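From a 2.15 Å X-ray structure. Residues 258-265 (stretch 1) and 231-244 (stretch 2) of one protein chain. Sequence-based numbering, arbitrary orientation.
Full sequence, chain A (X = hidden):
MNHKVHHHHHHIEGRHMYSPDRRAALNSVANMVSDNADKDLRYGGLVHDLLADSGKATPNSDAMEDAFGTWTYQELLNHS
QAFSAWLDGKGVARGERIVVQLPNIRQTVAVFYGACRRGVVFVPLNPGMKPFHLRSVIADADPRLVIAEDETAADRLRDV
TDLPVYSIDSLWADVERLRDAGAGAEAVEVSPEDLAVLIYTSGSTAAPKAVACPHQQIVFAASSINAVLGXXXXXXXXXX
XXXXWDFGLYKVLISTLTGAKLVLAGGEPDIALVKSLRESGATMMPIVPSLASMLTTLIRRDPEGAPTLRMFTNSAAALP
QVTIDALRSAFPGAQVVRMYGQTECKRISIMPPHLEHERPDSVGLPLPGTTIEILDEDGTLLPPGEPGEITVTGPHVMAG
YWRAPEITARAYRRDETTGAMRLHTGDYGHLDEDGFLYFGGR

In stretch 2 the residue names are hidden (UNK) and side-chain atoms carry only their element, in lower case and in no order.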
# COMPACT_ATOMS: atom_id res chain seq x y z
N THR A 258 -1.21 3.53 -13.39
CA THR A 258 -0.81 4.54 -14.30
C THR A 258 0.24 4.06 -15.32
O THR A 258 0.52 4.78 -16.22
CB THR A 258 -0.15 5.72 -13.55
OG1 THR A 258 1.00 5.23 -12.83
CG2 THR A 258 -1.13 6.34 -12.58
N GLY A 259 0.81 2.88 -15.19
CA GLY A 259 1.85 2.43 -16.15
C GLY A 259 3.25 2.82 -15.76
O GLY A 259 4.22 2.57 -16.49
N ALA A 260 3.42 3.38 -14.58
CA ALA A 260 4.75 3.78 -14.14
C ALA A 260 5.61 2.58 -13.85
O ALA A 260 5.18 1.46 -13.96
CB ALA A 260 4.65 4.65 -12.88
N LYS A 261 6.87 2.87 -13.53
CA LYS A 261 7.82 1.90 -13.16
C LYS A 261 8.09 1.98 -11.65
O LYS A 261 8.39 3.05 -11.14
CB LYS A 261 9.11 2.14 -13.93
CG LYS A 261 10.13 1.06 -13.66
CD LYS A 261 11.48 1.36 -14.34
CE LYS A 261 12.49 0.39 -13.77
NZ LYS A 261 13.77 0.49 -14.52
N LEU A 262 7.99 0.84 -10.97
CA LEU A 262 8.27 0.78 -9.58
C LEU A 262 9.62 0.16 -9.35
O LEU A 262 9.93 -0.91 -9.88
CB LEU A 262 7.15 0.01 -8.89
CG LEU A 262 7.34 -0.05 -7.39
CD1 LEU A 262 7.02 1.27 -6.74
CD2 LEU A 262 6.46 -1.16 -6.86
N VAL A 263 10.44 0.83 -8.57
CA VAL A 263 11.77 0.34 -8.19
C VAL A 263 11.70 -0.07 -6.76
O VAL A 263 11.54 0.79 -5.83
CB VAL A 263 12.89 1.40 -8.35
CG1 VAL A 263 14.23 0.83 -7.93
CG2 VAL A 263 12.93 1.92 -9.77
N LEU A 264 11.80 -1.36 -6.55
CA LEU A 264 11.68 -1.90 -5.21
C LEU A 264 13.07 -1.91 -4.61
O LEU A 264 13.89 -2.73 -5.00
CB LEU A 264 11.11 -3.31 -5.28
CG LEU A 264 9.68 -3.56 -5.85
CD1 LEU A 264 9.50 -5.00 -6.33
CD2 LEU A 264 8.52 -3.25 -4.90
N ALA A 265 13.37 -1.01 -3.69
CA ALA A 265 14.68 -1.09 -3.00
C ALA A 265 14.51 -1.63 -1.58
O ALA A 265 13.36 -1.83 -1.12
CB ALA A 265 15.33 0.27 -2.94
N UNK A 231 0.64 10.63 -10.39
CA UNK A 231 1.66 9.74 -10.97
C UNK A 231 1.27 9.54 -12.44
O UNK A 231 0.11 9.60 -12.76
o UNK A 231 3.88 7.97 -4.95
c UNK A 231 1.75 8.36 -10.32
c UNK A 231 2.39 8.28 -8.95
c UNK A 231 3.41 8.00 -6.33
c UNK A 231 1.74 8.80 -7.85
c UNK A 231 3.57 7.58 -8.72
c UNK A 231 4.11 7.47 -7.40
c UNK A 231 2.23 8.67 -6.58
N UNK A 232 2.25 9.33 -13.30
CA UNK A 232 1.98 9.06 -14.72
C UNK A 232 2.99 8.04 -15.26
O UNK A 232 3.92 7.63 -14.55
c UNK A 232 3.18 11.16 -15.45
c UNK A 232 3.46 12.27 -14.72
c UNK A 232 1.94 10.34 -15.54
n UNK A 232 4.77 12.61 -15.00
n UNK A 232 4.32 10.86 -16.16
c UNK A 232 5.25 11.75 -15.88
N UNK A 233 2.74 7.62 -16.49
CA UNK A 233 3.42 6.46 -17.07
C UNK A 233 4.92 6.61 -17.18
O UNK A 233 5.62 5.64 -17.18
c UNK A 233 2.82 6.12 -18.44
N UNK A 234 5.41 7.83 -17.34
CA UNK A 234 6.82 8.06 -17.36
C UNK A 234 7.46 8.24 -15.96
O UNK A 234 8.62 8.51 -15.90
c UNK A 234 7.10 9.26 -18.28
c UNK A 234 7.08 9.97 -20.78
o UNK A 234 7.88 9.71 -21.73
o UNK A 234 6.48 11.07 -20.68
c UNK A 234 6.83 8.87 -19.76
N UNK A 235 6.72 8.13 -14.85
CA UNK A 235 7.36 8.24 -13.53
C UNK A 235 8.12 6.98 -13.20
O UNK A 235 7.89 5.95 -13.72
o UNK A 235 6.93 10.89 -12.39
c UNK A 235 6.39 8.57 -12.42
c UNK A 235 6.01 10.04 -12.40
o UNK A 235 4.78 10.35 -12.36
N UNK A 236 9.12 7.12 -12.37
CA UNK A 236 9.85 6.01 -11.89
C UNK A 236 9.78 6.19 -10.38
O UNK A 236 10.28 7.18 -9.87
c UNK A 236 11.28 6.07 -12.40
c UNK A 236 12.62 5.82 -14.67
c UNK A 236 12.13 5.04 -11.67
c UNK A 236 11.28 5.84 -13.93
N UNK A 237 9.18 5.22 -9.68
CA UNK A 237 8.87 5.32 -8.26
C UNK A 237 9.90 4.53 -7.46
O UNK A 237 10.00 3.29 -7.59
c UNK A 237 7.03 5.03 -6.52
c UNK A 237 7.46 4.79 -7.96
c UNK A 237 6.45 5.45 -8.93
N UNK A 238 10.65 5.23 -6.63
CA UNK A 238 11.66 4.61 -5.81
C UNK A 238 11.07 4.30 -4.43
O UNK A 238 10.85 5.19 -3.62
c UNK A 238 12.89 5.51 -5.68
c UNK A 238 15.09 4.26 -5.96
c UNK A 238 16.20 3.63 -5.44
c UNK A 238 15.38 3.99 -3.23
c UNK A 238 14.11 4.81 -5.10
c UNK A 238 14.27 4.66 -3.75
c UNK A 238 16.35 3.47 -4.08
N UNK A 239 10.86 3.02 -4.18
CA UNK A 239 10.15 2.58 -3.02
C UNK A 239 11.04 1.74 -2.14
O UNK A 239 11.39 0.57 -2.45
s UNK A 239 7.88 1.45 -2.01
c UNK A 239 8.91 1.80 -3.42
N UNK A 240 11.38 2.34 -1.01
CA UNK A 240 12.22 1.76 -0.00
C UNK A 240 11.31 1.14 1.08
O UNK A 240 11.73 0.33 1.91
c UNK A 240 14.22 2.52 1.46
n UNK A 240 17.71 3.10 3.69
c UNK A 240 13.13 2.88 0.49
n UNK A 240 16.59 2.79 1.70
c UNK A 240 15.58 2.16 0.84
n UNK A 240 16.17 1.41 3.52
c UNK A 240 16.82 2.44 2.96
N UNK A 241 10.04 1.47 1.00
CA UNK A 241 9.05 0.95 1.92
C UNK A 241 8.65 -0.44 1.53
O UNK A 241 8.59 -0.76 0.34
c UNK A 241 7.76 1.78 1.91
c UNK A 241 8.38 4.38 0.89
s UNK A 241 8.70 4.29 2.65
c UNK A 241 7.70 2.86 2.99
N UNK A 242 8.30 -1.21 2.55
CA UNK A 242 7.88 -2.57 2.36
C UNK A 242 6.53 -2.65 1.69
O UNK A 242 5.55 -1.98 2.09
o UNK A 242 7.25 -4.58 3.47
c UNK A 242 7.82 -3.30 3.69
N UNK A 243 6.45 -3.50 0.68
CA UNK A 243 5.16 -3.71 -0.01
C UNK A 243 4.18 -4.58 0.80
O UNK A 243 3.08 -4.87 0.33
c UNK A 243 6.17 -3.26 -2.24
c UNK A 243 5.36 -4.25 -1.43
c UNK A 243 6.02 -5.62 -1.44
N UNK A 244 4.59 -4.94 2.02
CA UNK A 244 3.74 -5.57 3.06
C UNK A 244 3.09 -4.57 4.01
O UNK A 244 2.30 -4.94 4.86
o UNK A 244 5.39 -7.36 3.16
c UNK A 244 4.62 -6.46 3.95

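Position 231 carries one carbon and then a six-carbon ring bearing an oxygen. Its CB lies 4.1 Å from Thr 258 OG1 and its backbone O 3.5 Å from Thr 258 CG2, but the ring leads away from stretch 1. This is Tyr 231, whose largely apolar ring suits a buried site.

At position 232 one carbon leads to a five-membered ring of three carbons and two nitrogens. The CA-to-CB bond points away from stretch 1; the backbone makes the contact, with O 3.5 Å from Ala 260 CB. This is His 232, exposed, where a polar group is at ease.

Position 233 has a single side-chain carbon. The two backbones come close here, CA being 4.2 Å from Ala 260 CA and 3.5 Å from Thr 258 O, so a small residue fits: Ala 233. Gly 259, with positive phi, has no CB to crowd this methyl.

Position 234 has three carbons, the third carrying two oxygens, free of stretch 1. This is Glu 234, its charge suited to an exposed place.

Position 235 has two carbons, the second with two oxygens; its CB is 4.3 Å from Ala 260 CB. This is Asp 235. The short acid reaches back to the backbone of His 232: OD2 accepts a hydrogen bond from His 232 N at 2.9 Å, bracing the type I turn that Asp 235 N closes onto His 232 O, also at 2.9 Å.

Position 236 shows four carbons, forked at the first, with one arm two carbons long; the short arm packs 3.7 Å from Val 263 CG2. This is Ile 236, whose beta-branching suits a strand.

At position 237 one carbon carries two others, and CB lies 3.8 Å from Leu 262 CD1. This is Val 237, beta-branched and buried on the face that holds Leu 262 and Leu 264, opposite to Ile 236.

Position 238 is one carbon and a plain six-carbon ring, which meets Val 263 CG1 and Ala 265 CB. With no polar atom, Phe 238 suits a buried site; its CZ is 3.5 Å from Ala 265 CB.

Position 239 has one carbon and a sulfur, its CB 3.9 Å from Leu 262 CD1. This is Cys 239, compact enough to sit beside that leucine.

Position 240 has three carbons, a nitrogen, and a carbon with two more nitrogens, its third carbon 4.2 Å from Ala 265 CB: Arg 240, charged and exposed.

Position 241 has two carbons, a sulfur and a carbon, unbranched, clear of stretch 1: Met 241, apolar and buried. Position 242, a carbon and an oxygen, also clear, is Ser 242, whose OG can accept a backbone hydrogen bond.

Position 243 has three forked carbons, one 3.5 Å from Leu 264 CD2: Val 243, apolar against apolar. Position 244, carbon and oxygen out of reach, is Ser 244, small and buried; its N donates to Ser 242 OG at 3.1 Å.

The contact is a parallel pairing of strands 261-264 and 236-239. Odd-numbered residues donate and accept in turn, so the ladder zigzags: Val 237 N bonds to Lys 261 O (2.7 Å), Val 263 N to Val 237 O (2.7 Å). Ile 236 and Phe 238 share one face with Lys 261 and Val 263, Val 237 and Cys 239 the other with Leu 262 and Leu 264.

Stretch 2 (231-244) YHAEDIVFCRMSVS
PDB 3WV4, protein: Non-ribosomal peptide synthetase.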